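Local coordinates for tartronic semialdehyde reductase (Salmonella typhimurium, PDB 1YB4) that catalyses the NAD(P)H-dependent reduction of tartronate semialdehyde (2-hydroxy-3-oxopropanoate) to (R)-glycerate, as a member of the 3-hydroxyisobutyrate dehydrogenase-related family, at the interface of chains A and B and the interface of chains A and C. Numbering follows the deposited sequence. Chains: chain A/B/C, tartronic semialdehyde reductase.

Contact 1 and contact 2 lie about 29 Å apart, measured between the centres of their C-alpha atoms, and join chain A to two other subunits. Both draw on the C-terminal end of the helix that starts at 257: in contact 1 B:Thr268 and B:Ala271 meet helix 283-290 of chain A and the residue after it, and in contact 2 C:Thr268 and C:Ala271, with C:Glu264 and C:Asn267, meet the loop after helix 235-251. Each interface is two-fold symmetric, so one helix serves two axes of the deposited tetramer. Contact 2 is the nearer to A:Lys172, the predicted active-site lysine, about 17 Å from its centre.

Contact 1: the interface of chains A and B. Residues chain A 195, 288-291; chain B 268, 271-272, 288.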
loop_
_atom_site.group_PDB
_atom_site.type_symbol
_atom_site.label_atom_id
_atom_site.label_comp_id
_atom_site.label_asym_id
_atom_site.label_seq_id
_atom_site.Cartn_x
_atom_site.Cartn_y
_atom_site.Cartn_z
ATOM N N LYS A 195 -11.988 16.542 -7.821
ATOM C CA LYS A 195 -11.305 17.542 -7.001
ATOM C C LYS A 195 -10.412 18.446 -7.851
ATOM O O LYS A 195 -10.006 19.524 -7.413
ATOM C CB LYS A 195 -10.477 16.867 -5.893
ATOM C CG LYS A 195 -9.923 17.847 -4.851
ATOM C CD LYS A 195 -9.473 17.152 -3.552
ATOM C CE LYS A 195 -9.248 18.171 -2.435
ATOM N NZ LYS A 195 -8.899 17.571 -1.111
ATOM N N LEU A 288 -13.798 10.191 1.417
ATOM C CA LEU A 288 -13.517 10.484 2.824
ATOM C C LEU A 288 -12.050 10.887 3.016
ATOM O O LEU A 288 -11.740 11.877 3.695
ATOM C CB LEU A 288 -13.825 9.247 3.677
ATOM C CG LEU A 288 -13.623 9.349 5.191
ATOM C CD1 LEU A 288 -14.525 10.418 5.745
ATOM C CD2 LEU A 288 -13.938 8.014 5.858
HETATM N N MSE A 289 -11.161 10.110 2.398
HETATM C CA MSE A 289 -9.729 10.330 2.498
HETATM C C MSE A 289 -9.229 11.576 1.774
HETATM O O MSE A 289 -8.080 11.983 1.952
HETATM C CB MSE A 289 -9.002 9.074 2.003
HETATM C CG MSE A 289 -9.221 7.859 2.923
HETATM SE SE MSE A 289 -9.131 6.103 2.084
HETATM C CE MSE A 289 -7.206 5.868 2.116
ATOM N N ALA A 290 -10.094 12.191 0.976
ATOM C CA ALA A 290 -9.732 13.384 0.237
ATOM C C ALA A 290 -10.613 14.548 0.661
ATOM O O ALA A 290 -10.346 15.702 0.310
ATOM C CB ALA A 290 -9.889 13.135 -1.253
ATOM N N ASN A 291 -11.650 14.249 1.438
ATOM C CA ASN A 291 -12.598 15.269 1.885
ATOM C C ASN A 291 -13.165 15.958 0.638
ATOM O O ASN A 291 -13.140 17.180 0.519
ATOM C CB ASN A 291 -11.910 16.304 2.785
ATOM C CG ASN A 291 -12.912 17.114 3.613
ATOM O OD1 ASN A 291 -14.118 16.819 3.619
ATOM N ND2 ASN A 291 -12.418 18.128 4.325
ATOM N N THR B 268 -4.150 12.972 3.161
ATOM C CA THR B 268 -5.448 12.924 3.820
ATOM C C THR B 268 -5.447 13.940 4.966
ATOM O O THR B 268 -6.445 14.610 5.197
ATOM C CB THR B 268 -5.761 11.477 4.320
ATOM O OG1 THR B 268 -6.041 10.645 3.186
ATOM C CG2 THR B 268 -6.978 11.447 5.249
ATOM N N ALA B 271 -5.780 17.334 3.544
ATOM C CA ALA B 271 -7.151 17.430 3.069
ATOM C C ALA B 271 -8.120 17.709 4.197
ATOM O O ALA B 271 -9.251 18.129 3.968
ATOM C CB ALA B 271 -7.552 16.145 2.377
ATOM N N ASN B 272 -7.681 17.462 5.424
ATOM C CA ASN B 272 -8.542 17.662 6.574
ATOM C C ASN B 272 -7.921 18.590 7.618
ATOM O O ASN B 272 -8.043 18.360 8.819
ATOM C CB ASN B 272 -8.904 16.293 7.174
ATOM C CG ASN B 272 -9.748 15.431 6.216
ATOM O OD1 ASN B 272 -10.969 15.581 6.134
ATOM N ND2 ASN B 272 -9.091 14.540 5.477
ATOM N N LEU B 288 -9.758 8.882 11.052
ATOM C CA LEU B 288 -10.763 9.175 10.028
ATOM C C LEU B 288 -11.157 7.903 9.268
ATOM O O LEU B 288 -12.346 7.625 9.054
ATOM C CB LEU B 288 -10.205 10.209 9.043
ATOM C CG LEU B 288 -11.112 10.678 7.902
ATOM C CD1 LEU B 288 -12.339 11.333 8.476
ATOM C CD2 LEU B 288 -10.371 11.668 7.010
HETATM O O HOH W 1 -13.274 13.922 5.126
#
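Direct hydrogen bonds tie the end of helix 283-290 of chain A to the end of helix 257-271 of chain B. The hydroxyl OG1 of B:Thr268 gives its hydrogen to the main-chain O of A:Met289, a selenomethionine, at 2.7 Å. It arrives in the carbonyl plane, on a lone pair; chi1 -72° sets OG1 anti to its own carbonyl carbon. Just past the helix, A:Asn291 has CG anti to the backbone N (chi1 -162°), and its amide ND2 donates to O of B:Ala271 at 3.2 Å, nearly straight and in the plane of its own amide.

Bonds within each chain hold the partners in place. The amide ND2 of B:Asn272 turns back to O of B:Thr268, 2.7 Å away, again on a lone pair. This fixes the amide so that OD1 points to chain A, where the side chain crosses that of A:Asn291 obliquely with the two amide planes 17° apart. On the other side, the extended A:Lys195 brings its side-chain amine NZ to O of A:Ala290 at 2.8 Å, which may help offset the carbonyls at the helix end.

One water bridges the chains, 2.9 Å from O of A:Leu288 and 3.0 Å from OD1 of B:Asn272.

Apolar packing comes from A:Leu288 and B:Leu288, which meet tip to tip, CD1 to CD1 at 3.6 Å, and from CG2 of B:Thr268 against CA of A:Met289. Methyl groups also touch carbonyl oxygens: equal torsions in both leucines put each CD2 against the other's O, and CB of B:Ala271 lies against O of A:Ala290.

The patch caps a C-terminal helix of one subunit with its neighbour and probably helps hold the A-B pair within the tetramer.

Contact 2: the interface of chains A and C. Residues chain A 246, 249-250, 253-256, 260; chain C 264-265, 267-268, 271.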
loop_
_atom_site.group_PDB
_atom_site.type_symbol
_atom_site.label_atom_id
_atom_site.label_comp_id
_atom_site.label_asym_id
_atom_site.label_seq_id
_atom_site.Cartn_x
_atom_site.Cartn_y
_atom_site.Cartn_z
ATOM N N LEU A 246 -6.719 -13.150 -0.094
ATOM C CA LEU A 246 -5.606 -12.876 0.814
ATOM C C LEU A 246 -5.127 -14.106 1.610
ATOM O O LEU A 246 -3.939 -14.254 1.862
ATOM C CB LEU A 246 -5.982 -11.722 1.755
ATOM C CG LEU A 246 -6.067 -10.366 1.043
ATOM C CD1 LEU A 246 -6.747 -9.340 1.927
ATOM C CD2 LEU A 246 -4.657 -9.919 0.662
ATOM N N ALA A 249 -3.446 -16.193 -1.002
ATOM C CA ALA A 249 -2.213 -15.487 -1.294
ATOM C C ALA A 249 -1.184 -15.797 -0.226
ATOM O O ALA A 249 -0.021 -16.037 -0.539
ATOM C CB ALA A 249 -2.467 -13.990 -1.345
ATOM N N LYS A 250 -1.612 -15.790 1.033
ATOM C CA LYS A 250 -0.711 -16.065 2.143
ATOM C C LYS A 250 -0.200 -17.502 2.090
ATOM O O LYS A 250 0.974 -17.756 2.345
ATOM C CB LYS A 250 -1.418 -15.813 3.477
ATOM C CG LYS A 250 -0.572 -16.122 4.710
ATOM C CD LYS A 250 -1.390 -16.018 6.000
ATOM C CE LYS A 250 -0.759 -16.868 7.111
ATOM N NZ LYS A 250 -1.615 -16.988 8.339
ATOM N N ALA A 253 2.044 -17.907 -0.807
ATOM C CA ALA A 253 3.095 -16.903 -0.707
ATOM C C ALA A 253 3.072 -15.919 -1.871
ATOM O O ALA A 253 4.037 -15.824 -2.601
ATOM C CB ALA A 253 4.470 -17.582 -0.617
ATOM N N LEU A 254 1.962 -15.201 -2.050
ATOM C CA LEU A 254 1.839 -14.186 -3.112
ATOM C C LEU A 254 1.739 -12.808 -2.467
ATOM O O LEU A 254 1.057 -12.645 -1.455
ATOM C CB LEU A 254 0.574 -14.397 -3.947
ATOM C CG LEU A 254 0.484 -15.590 -4.890
ATOM C CD1 LEU A 254 -0.974 -15.879 -5.227
ATOM C CD2 LEU A 254 1.280 -15.310 -6.137
ATOM N N ASN A 255 2.413 -11.821 -3.053
ATOM C CA ASN A 255 2.366 -10.449 -2.555
ATOM C C ASN A 255 1.303 -9.741 -3.394
ATOM O O ASN A 255 1.578 -9.344 -4.526
ATOM C CB ASN A 255 3.722 -9.756 -2.762
ATOM C CG ASN A 255 3.784 -8.344 -2.145
ATOM O OD1 ASN A 255 2.792 -7.611 -2.103
ATOM N ND2 ASN A 255 4.970 -7.959 -1.692
ATOM N N LEU A 256 0.090 -9.604 -2.859
ATOM C CA LEU A 256 -0.993 -8.924 -3.578
ATOM C C LEU A 256 -1.177 -7.612 -2.847
ATOM O O LEU A 256 -2.067 -7.466 -1.994
ATOM C CB LEU A 256 -2.285 -9.741 -3.524
ATOM C CG LEU A 256 -2.196 -11.153 -4.107
ATOM C CD1 LEU A 256 -3.542 -11.856 -3.965
ATOM C CD2 LEU A 256 -1.779 -11.080 -5.579
ATOM N N ALA A 260 -4.573 -6.298 -0.991
ATOM C CA ALA A 260 -4.444 -6.100 0.446
ATOM C C ALA A 260 -5.034 -4.744 0.818
ATOM O O ALA A 260 -5.850 -4.653 1.743
ATOM C CB ALA A 260 -2.988 -6.171 0.872
ATOM N N GLU C 264 1.958 -8.735 3.266
ATOM C CA GLU C 264 2.283 -9.089 1.886
ATOM C C GLU C 264 3.791 -9.117 1.670
ATOM O O GLU C 264 4.305 -9.935 0.906
ATOM C CB GLU C 264 1.645 -8.098 0.929
ATOM C CG GLU C 264 0.159 -7.946 1.142
ATOM C CD GLU C 264 -0.572 -9.282 1.151
ATOM O OE1 GLU C 264 -0.299 -10.109 0.249
ATOM O OE2 GLU C 264 -1.415 -9.491 2.060
ATOM N N LEU C 265 4.504 -8.215 2.329
ATOM C CA LEU C 265 5.953 -8.199 2.211
ATOM C C LEU C 265 6.493 -9.533 2.749
ATOM O O LEU C 265 7.404 -10.123 2.153
ATOM C CB LEU C 265 6.528 -6.998 2.972
ATOM C CG LEU C 265 6.241 -5.664 2.257
ATOM C CD1 LEU C 265 6.636 -4.472 3.129
ATOM C CD2 LEU C 265 6.999 -5.630 0.944
ATOM N N ASN C 267 4.895 -12.308 2.696
ATOM C CA ASN C 267 4.545 -13.356 1.738
ATOM C C ASN C 267 5.676 -13.463 0.726
ATOM O O ASN C 267 5.964 -14.542 0.223
ATOM C CB ASN C 267 3.247 -13.040 0.980
ATOM C CG ASN C 267 1.992 -13.329 1.787
ATOM O OD1 ASN C 267 2.036 -13.985 2.834
ATOM N ND2 ASN C 267 0.858 -12.849 1.292
ATOM N N THR C 268 6.306 -12.329 0.430
ATOM C CA THR C 268 7.410 -12.282 -0.521
ATOM C C THR C 268 8.616 -12.970 0.093
ATOM O O THR C 268 9.363 -13.656 -0.601
ATOM C CB THR C 268 7.761 -10.818 -0.912
ATOM O OG1 THR C 268 6.775 -10.330 -1.833
ATOM C CG2 THR C 268 9.132 -10.737 -1.570
ATOM N N ALA C 271 7.962 -16.852 -0.194
ATOM C CA ALA C 271 8.218 -17.283 -1.562
ATOM C C ALA C 271 9.694 -17.302 -1.929
ATOM O O ALA C 271 10.066 -17.846 -2.968
ATOM C CB ALA C 271 7.461 -16.387 -2.523
HETATM O O HOH W 2 -2.129 -12.124 2.434
#
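Chi1 of -54° places CG of C:Glu264 anti to its carbonyl carbon; a bend at chi2 (-52°) curls the carboxylate toward chain A, and chi3 sets its rotation. One turn along the same helix, C:Asn267 also has CG anti to the carbonyl carbon (chi1 -79°), so amide and carboxylate extend together over the loop that follows helix 235-251. From chain A, A:Asn255 sends its amide out with CG anti to the backbone N.

Chain C grips both a carbonyl and an N-H of the loop backbone. The amide ND2 of C:Asn267 donates to O of A:Leu254 at 2.8 Å, coming from above the carbonyl plane and bent at the hydrogen. The next peptide gives its N-H in return: N of A:Leu256 bonds to the carboxylate OE1 of C:Glu264 at 3.2 Å, fairly straight but from above the carboxylate plane. Between them, the side chain of A:Asn255 crosses those of C:Glu264 and C:Thr268 obliquely; its ND2 donates in its own amide plane to the hydroxyl OG1 of C:Thr268 at 3.0 Å, while OD1 lies beside CB of C:Glu264.

The other carboxylate oxygen, OE2, takes a water at 2.8 Å, which also meets O of A:Leu246 at 2.9 Å and, more loosely, ND2 of C:Asn267. These partners hold both carboxylate oxygens. The side chain of A:Leu246 crosses that of C:Glu264 at about a right angle, its CD2 beside OE2.

Carbon packing completes the contact. CB of A:Ala260 rests on CG of C:Glu264 at 3.6 Å, and CB of A:Ala253 meets CB of C:Ala271 at 3.7 Å.

The site docks a helix of chain C on the loop joining two chain A helices, probably stabilising the A-C pairing in the tetramer.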